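Local coordinates for protein particle-associated lyase (Acinetobacter bacteriophage AP22, PDB 4Y9V) that probably cleaves the capsular polysaccharide of Acinetobacter baumannii as a lyase, acting as the trimeric tailspike of the phage, at residues Thr519-Val530 with Phe614-Ile625. Residues are numbered along the deposited sequence; the frame is centred on the assembly and turned at random. Where two conformers were deposited one is given.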
loop_
_atom_site.group_PDB
_atom_site.type_symbol
_atom_site.label_atom_id
_atom_site.label_comp_id
_atom_site.label_asym_id
_atom_site.label_seq_id
_atom_site.Cartn_x
_atom_site.Cartn_y
_atom_site.Cartn_z
ATOM N N THR A 519 -20.767 3.231 21.268
ATOM C CA THR A 519 -19.475 3.861 21.073
ATOM C C THR A 519 -18.370 3.087 21.739
ATOM O O THR A 519 -18.562 2.357 22.694
ATOM C CB THR A 519 -19.471 5.321 21.564
ATOM O OG1 THR A 519 -19.440 5.378 22.969
ATOM C CG2 THR A 519 -20.603 6.125 20.961
ATOM N N ARG A 520 -17.139 3.307 21.222
ATOM C CA ARG A 520 -15.916 3.016 21.942
ATOM C C ARG A 520 -15.158 4.318 22.007
ATOM O O ARG A 520 -14.957 4.971 20.980
ATOM C CB ARG A 520 -15.070 1.943 21.280
ATOM C CG ARG A 520 -15.647 0.578 21.202
ATOM C CD ARG A 520 -14.755 -0.397 20.476
ATOM N NE ARG A 520 -15.348 -1.710 20.427
ATOM C CZ ARG A 520 -14.860 -2.772 19.780
ATOM N NH1 ARG A 520 -13.754 -2.653 19.155
ATOM N NH2 ARG A 520 -15.532 -3.902 19.751
ATOM N N GLN A 521 -14.777 4.739 23.213
ATOM C CA GLN A 521 -14.084 5.992 23.424
ATOM C C GLN A 521 -12.826 5.712 24.232
ATOM O O GLN A 521 -12.867 5.036 25.260
ATOM C CB GLN A 521 -15.001 7.019 24.119
ATOM C CG GLN A 521 -16.280 7.247 23.319
ATOM C CD GLN A 521 -17.205 8.305 23.879
ATOM O OE1 GLN A 521 -16.774 9.411 24.231
ATOM N NE2 GLN A 521 -18.481 7.983 23.935
ATOM N N MET A 522 -11.717 6.248 23.727
ATOM C CA MET A 522 -10.360 5.946 24.175
ATOM C C MET A 522 -10.228 5.974 25.690
ATOM O O MET A 522 -10.643 6.921 26.355
ATOM C CB MET A 522 -9.377 6.958 23.550
ATOM C CG MET A 522 -7.925 6.588 23.822
ATOM S SD MET A 522 -6.740 7.528 22.835
ATOM C CE MET A 522 -6.957 9.172 23.530
ATOM N N LEU A 523 -9.574 4.939 26.200
ATOM C CA LEU A 523 -9.277 4.871 27.625
ATOM C C LEU A 523 -8.249 5.928 27.997
ATOM O O LEU A 523 -7.388 6.333 27.228
ATOM C CB LEU A 523 -8.840 3.466 28.084
ATOM C CG LEU A 523 -9.935 2.363 28.356
ATOM C CD1 LEU A 523 -10.637 2.303 29.729
ATOM C CD2 LEU A 523 -11.015 2.360 27.252
ATOM N N GLN A 524 -8.372 6.392 29.240
ATOM C CA GLN A 524 -7.408 7.277 29.894
ATOM C C GLN A 524 -7.097 6.671 31.274
ATOM O O GLN A 524 -7.878 5.866 31.792
ATOM C CB GLN A 524 -7.920 8.695 30.016
ATOM C CG GLN A 524 -8.084 9.364 28.643
ATOM C CD GLN A 524 -8.800 10.673 28.714
ATOM O OE1 GLN A 524 -8.178 11.751 28.868
ATOM N NE2 GLN A 524 -10.115 10.629 28.590
ATOM N N GLN A 525 -5.982 7.046 31.867
ATOM C CA GLN A 525 -5.668 6.535 33.204
ATOM C C GLN A 525 -4.600 7.422 33.791
ATOM O O GLN A 525 -3.874 8.129 33.091
ATOM C CB GLN A 525 -5.179 5.084 33.168
ATOM C CG GLN A 525 -3.982 4.870 32.222
ATOM C CD GLN A 525 -3.488 3.464 32.365
ATOM O OE1 GLN A 525 -2.491 3.250 33.034
ATOM N NE2 GLN A 525 -4.105 2.484 31.732
ATOM N N GLY A 526 -4.460 7.319 35.127
ATOM C CA GLY A 526 -3.470 8.113 35.822
ATOM C C GLY A 526 -3.358 7.721 37.271
ATOM O O GLY A 526 -3.978 6.781 37.767
ATOM N N VAL A 527 -2.498 8.503 37.948
ATOM C CA VAL A 527 -2.173 8.334 39.355
ATOM C C VAL A 527 -2.250 9.713 40.023
ATOM O O VAL A 527 -1.906 10.727 39.399
ATOM C CB VAL A 527 -0.774 7.710 39.559
ATOM C CG1 VAL A 527 0.341 8.522 38.908
ATOM C CG2 VAL A 527 -0.489 7.449 41.050
ATOM N N VAL A 528 -2.618 9.726 41.280
ATOM C CA VAL A 528 -2.531 10.943 42.097
ATOM C C VAL A 528 -2.167 10.532 43.507
ATOM O O VAL A 528 -2.817 9.702 44.131
ATOM C CB VAL A 528 -3.860 11.725 42.041
ATOM C CG1 VAL A 528 -5.094 10.884 42.405
ATOM C CG2 VAL A 528 -3.774 12.982 42.845
ATOM N N SER A 529 -1.118 11.183 44.038
ATOM C CA SER A 529 -0.755 10.990 45.448
ATOM C C SER A 529 -1.713 11.804 46.315
ATOM O O SER A 529 -2.014 12.976 45.986
ATOM C CB SER A 529 0.677 11.460 45.691
ATOM O OG SER A 529 0.957 11.514 47.087
ATOM N N VAL A 530 -2.170 11.214 47.388
ATOM C CA VAL A 530 -3.006 11.885 48.391
ATOM C C VAL A 530 -2.362 11.676 49.758
ATOM O O VAL A 530 -1.619 10.717 49.987
ATOM C CB VAL A 530 -4.460 11.402 48.384
ATOM C CG1 VAL A 530 -5.122 11.740 47.056
ATOM C CG2 VAL A 530 -4.578 9.935 48.713
ATOM N N PHE A 614 -0.112 8.169 50.022
ATOM C CA PHE A 614 -0.240 6.967 49.196
ATOM C C PHE A 614 -0.846 7.363 47.865
ATOM O O PHE A 614 -1.235 8.514 47.664
ATOM C CB PHE A 614 -1.018 5.875 49.944
ATOM C CG PHE A 614 -2.412 6.351 50.384
ATOM C CD1 PHE A 614 -3.487 6.205 49.545
ATOM C CD2 PHE A 614 -2.578 6.924 51.624
ATOM C CE1 PHE A 614 -4.739 6.664 49.947
ATOM C CE2 PHE A 614 -3.821 7.375 52.027
ATOM C CZ PHE A 614 -4.904 7.239 51.181
ATOM N N ASN A 615 -0.938 6.403 46.959
ATOM C CA ASN A 615 -1.480 6.661 45.622
ATOM C C ASN A 615 -2.920 6.204 45.463
ATOM O O ASN A 615 -3.321 5.135 45.942
ATOM C CB ASN A 615 -0.638 5.926 44.586
ATOM C CG ASN A 615 0.682 6.614 44.307
ATOM O OD1 ASN A 615 0.769 7.837 44.321
ATOM N ND2 ASN A 615 1.692 5.785 44.024
ATOM N N LEU A 616 -3.652 6.997 44.690
ATOM C CA LEU A 616 -4.898 6.593 44.073
ATOM C C LEU A 616 -4.660 6.520 42.558
ATOM O O LEU A 616 -4.005 7.363 41.982
ATOM C CB LEU A 616 -6.057 7.536 44.400
ATOM C CG LEU A 616 -6.504 7.468 45.839
ATOM C CD1 LEU A 616 -7.429 8.589 46.203
ATOM C CD2 LEU A 616 -7.292 6.139 46.038
ATOM N N TYR A 617 -5.232 5.493 41.952
ATOM C CA TYR A 617 -5.134 5.246 40.525
ATOM C C TYR A 617 -6.526 5.249 39.938
ATOM O O TYR A 617 -7.502 4.864 40.595
ATOM C CB TYR A 617 -4.471 3.905 40.251
ATOM C CG TYR A 617 -3.092 3.790 40.814
ATOM C CD1 TYR A 617 -2.007 4.273 40.104
ATOM C CD2 TYR A 617 -2.844 3.188 42.051
ATOM C CE1 TYR A 617 -0.710 4.170 40.595
ATOM C CE2 TYR A 617 -1.556 3.063 42.540
ATOM C CZ TYR A 617 -0.477 3.530 41.808
ATOM O OH TYR A 617 0.772 3.359 42.322
ATOM N N TRP A 618 -6.631 5.616 38.657
ATOM C CA TRP A 618 -7.906 5.653 37.992
ATOM C C TRP A 618 -7.732 5.282 36.519
ATOM O O TRP A 618 -6.674 5.497 35.924
ATOM C CB TRP A 618 -8.590 7.050 38.138
ATOM C CG TRP A 618 -7.747 8.146 37.537
ATOM C CD1 TRP A 618 -6.729 8.842 38.127
ATOM C CD2 TRP A 618 -7.797 8.589 36.185
ATOM N NE1 TRP A 618 -6.146 9.703 37.250
ATOM C CE2 TRP A 618 -6.801 9.568 36.029
ATOM C CE3 TRP A 618 -8.599 8.284 35.059
ATOM C CZ2 TRP A 618 -6.572 10.228 34.811
ATOM C CZ3 TRP A 618 -8.356 8.924 33.871
ATOM C CH2 TRP A 618 -7.369 9.899 33.746
ATOM N N GLU A 619 -8.833 4.781 35.963
ATOM C CA GLU A 619 -8.944 4.513 34.542
ATOM C C GLU A 619 -10.354 4.852 34.089
ATOM O O GLU A 619 -11.314 4.504 34.784
ATOM C CB GLU A 619 -8.642 3.033 34.245
ATOM C CG GLU A 619 -8.593 2.734 32.759
ATOM C CD GLU A 619 -8.123 1.356 32.463
ATOM O OE1 GLU A 619 -8.911 0.717 31.682
ATOM O OE2 GLU A 619 -7.089 0.905 32.971
ATOM N N SER A 620 -10.476 5.509 32.946
ATOM C CA SER A 620 -11.764 5.827 32.361
ATOM C C SER A 620 -11.857 5.224 30.959
ATOM O O SER A 620 -10.842 5.063 30.271
ATOM C CB SER A 620 -11.944 7.329 32.264
ATOM O OG SER A 620 -10.966 7.965 31.458
ATOM N N GLY A 621 -13.074 4.979 30.500
ATOM C CA GLY A 621 -13.273 4.518 29.131
ATOM C C GLY A 621 -14.746 4.274 28.872
ATOM O O GLY A 621 -15.549 4.244 29.796
ATOM N N ILE A 622 -15.076 4.052 27.584
ATOM C CA ILE A 622 -16.426 3.616 27.193
ATOM C C ILE A 622 -16.248 2.538 26.117
ATOM O O ILE A 622 -15.502 2.762 25.154
ATOM C CB ILE A 622 -17.298 4.777 26.682
ATOM C CG1 ILE A 622 -17.504 5.797 27.789
ATOM C CG2 ILE A 622 -18.604 4.235 26.123
ATOM C CD1 ILE A 622 -18.226 7.073 27.368
ATOM N N ARG A 623 -16.892 1.395 26.283
ATOM C CA ARG A 623 -16.853 0.255 25.372
ATOM C C ARG A 623 -18.239 -0.356 25.223
ATOM O O ARG A 623 -18.630 -1.238 25.996
ATOM C CB ARG A 623 -15.894 -0.850 25.843
ATOM C CG ARG A 623 -14.471 -0.389 26.042
ATOM C CD ARG A 623 -13.714 -0.042 24.792
ATOM N NE ARG A 623 -13.452 -1.219 23.952
ATOM C CZ ARG A 623 -12.528 -1.309 23.010
ATOM N NH1 ARG A 623 -12.365 -2.428 22.333
ATOM N NH2 ARG A 623 -11.748 -0.295 22.762
ATOM N N GLU A 624 -19.033 0.089 24.261
ATOM C CA GLU A 624 -20.448 -0.324 24.155
ATOM C C GLU A 624 -20.751 -1.234 22.976
ATOM O O GLU A 624 -21.941 -1.602 22.760
ATOM C CB GLU A 624 -21.343 0.904 24.012
ATOM C CG GLU A 624 -21.280 1.838 25.192
ATOM C CD GLU A 624 -21.881 3.207 24.974
ATOM O OE1 GLU A 624 -21.766 3.789 23.865
ATOM O OE2 GLU A 624 -22.375 3.765 25.979
ATOM N N ILE A 625 -19.816 -1.583 22.148
ATOM C CA ILE A 625 -20.121 -2.466 20.991
ATOM C C ILE A 625 -18.939 -3.389 20.806
ATOM O O ILE A 625 -17.841 -3.097 21.297
ATOM C CB ILE A 625 -20.378 -1.631 19.753
ATOM C CG1 ILE A 625 -20.935 -2.468 18.606
ATOM C CG2 ILE A 625 -19.183 -0.845 19.359
ATOM C CD1 ILE A 625 -21.400 -1.632 17.425
ATOM O OXT ILE A 625 -19.151 -4.436 20.114
HETATM O O HOH W 1 -11.536 -1.236 19.472
HETATM O O HOH W 2 -11.151 -0.913 20.050
HETATM O O HOH W 3 -4.080 11.718 37.783
#
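Arg520 runs straight from CG to NE (chi2 178°), while Arg623 folds back on itself at chi2 and chi3. The planes of the two guanidinium groups are 13° apart but offset, with Arg623 NH1 over the rim of the Arg520 group. CD of Arg520 sits over the centre of the Arg623 group. A water site modelled in two alternate positions lies beside both groups. The extended arm also lets NE and NH2 of Arg520 grip one oxygen of the C-terminal carboxylate side-on, with NH2 to Ile625 O at 2.9 Å. That oxygen lies in the guanidinium plane. The carboxylate probably offsets the charge of Arg520; its other oxygen, OXT, bonds Lys547 and Tyr548 of a neighbouring subunit. Nearby, Glu624 OE1 accepts from Thr519 N at 2.8 Å through its anti lone pair, and from Thr519 OG1 above the carboxylate plane. Its OE2 pairs with Lys552.

The strands are antiparallel and joined by a ladder of backbone hydrogen bonds. A beta bulge between Gln521 and Gln524 shifts the register by one. Further along, Trp618 has CG between its backbone N and carbonyl carbon (chi1 60°). This swings the indole across the partner strand, and Gly526 N lies over one ring face. Water 3 ties Trp618 NE1 to Val527 O. At the far end Val530 CG2 makes a CH-pi contact with Phe614, 3.9 Å from the ring centroid.

Phe614, Leu616 and Trp618 face strands 597-604 and 538-545, inside the Ig-like domain. Strand 555-561 flanks 613-623. Strand 486-496, from the last part of the pectin lyase-like beta-helix, pairs in parallel with 518-531, and the contact joins the beta-helix to the C-terminal Ig-like domain. Two neighbouring subunits pack against the face that carries Arg520, Gln525 and Glu619.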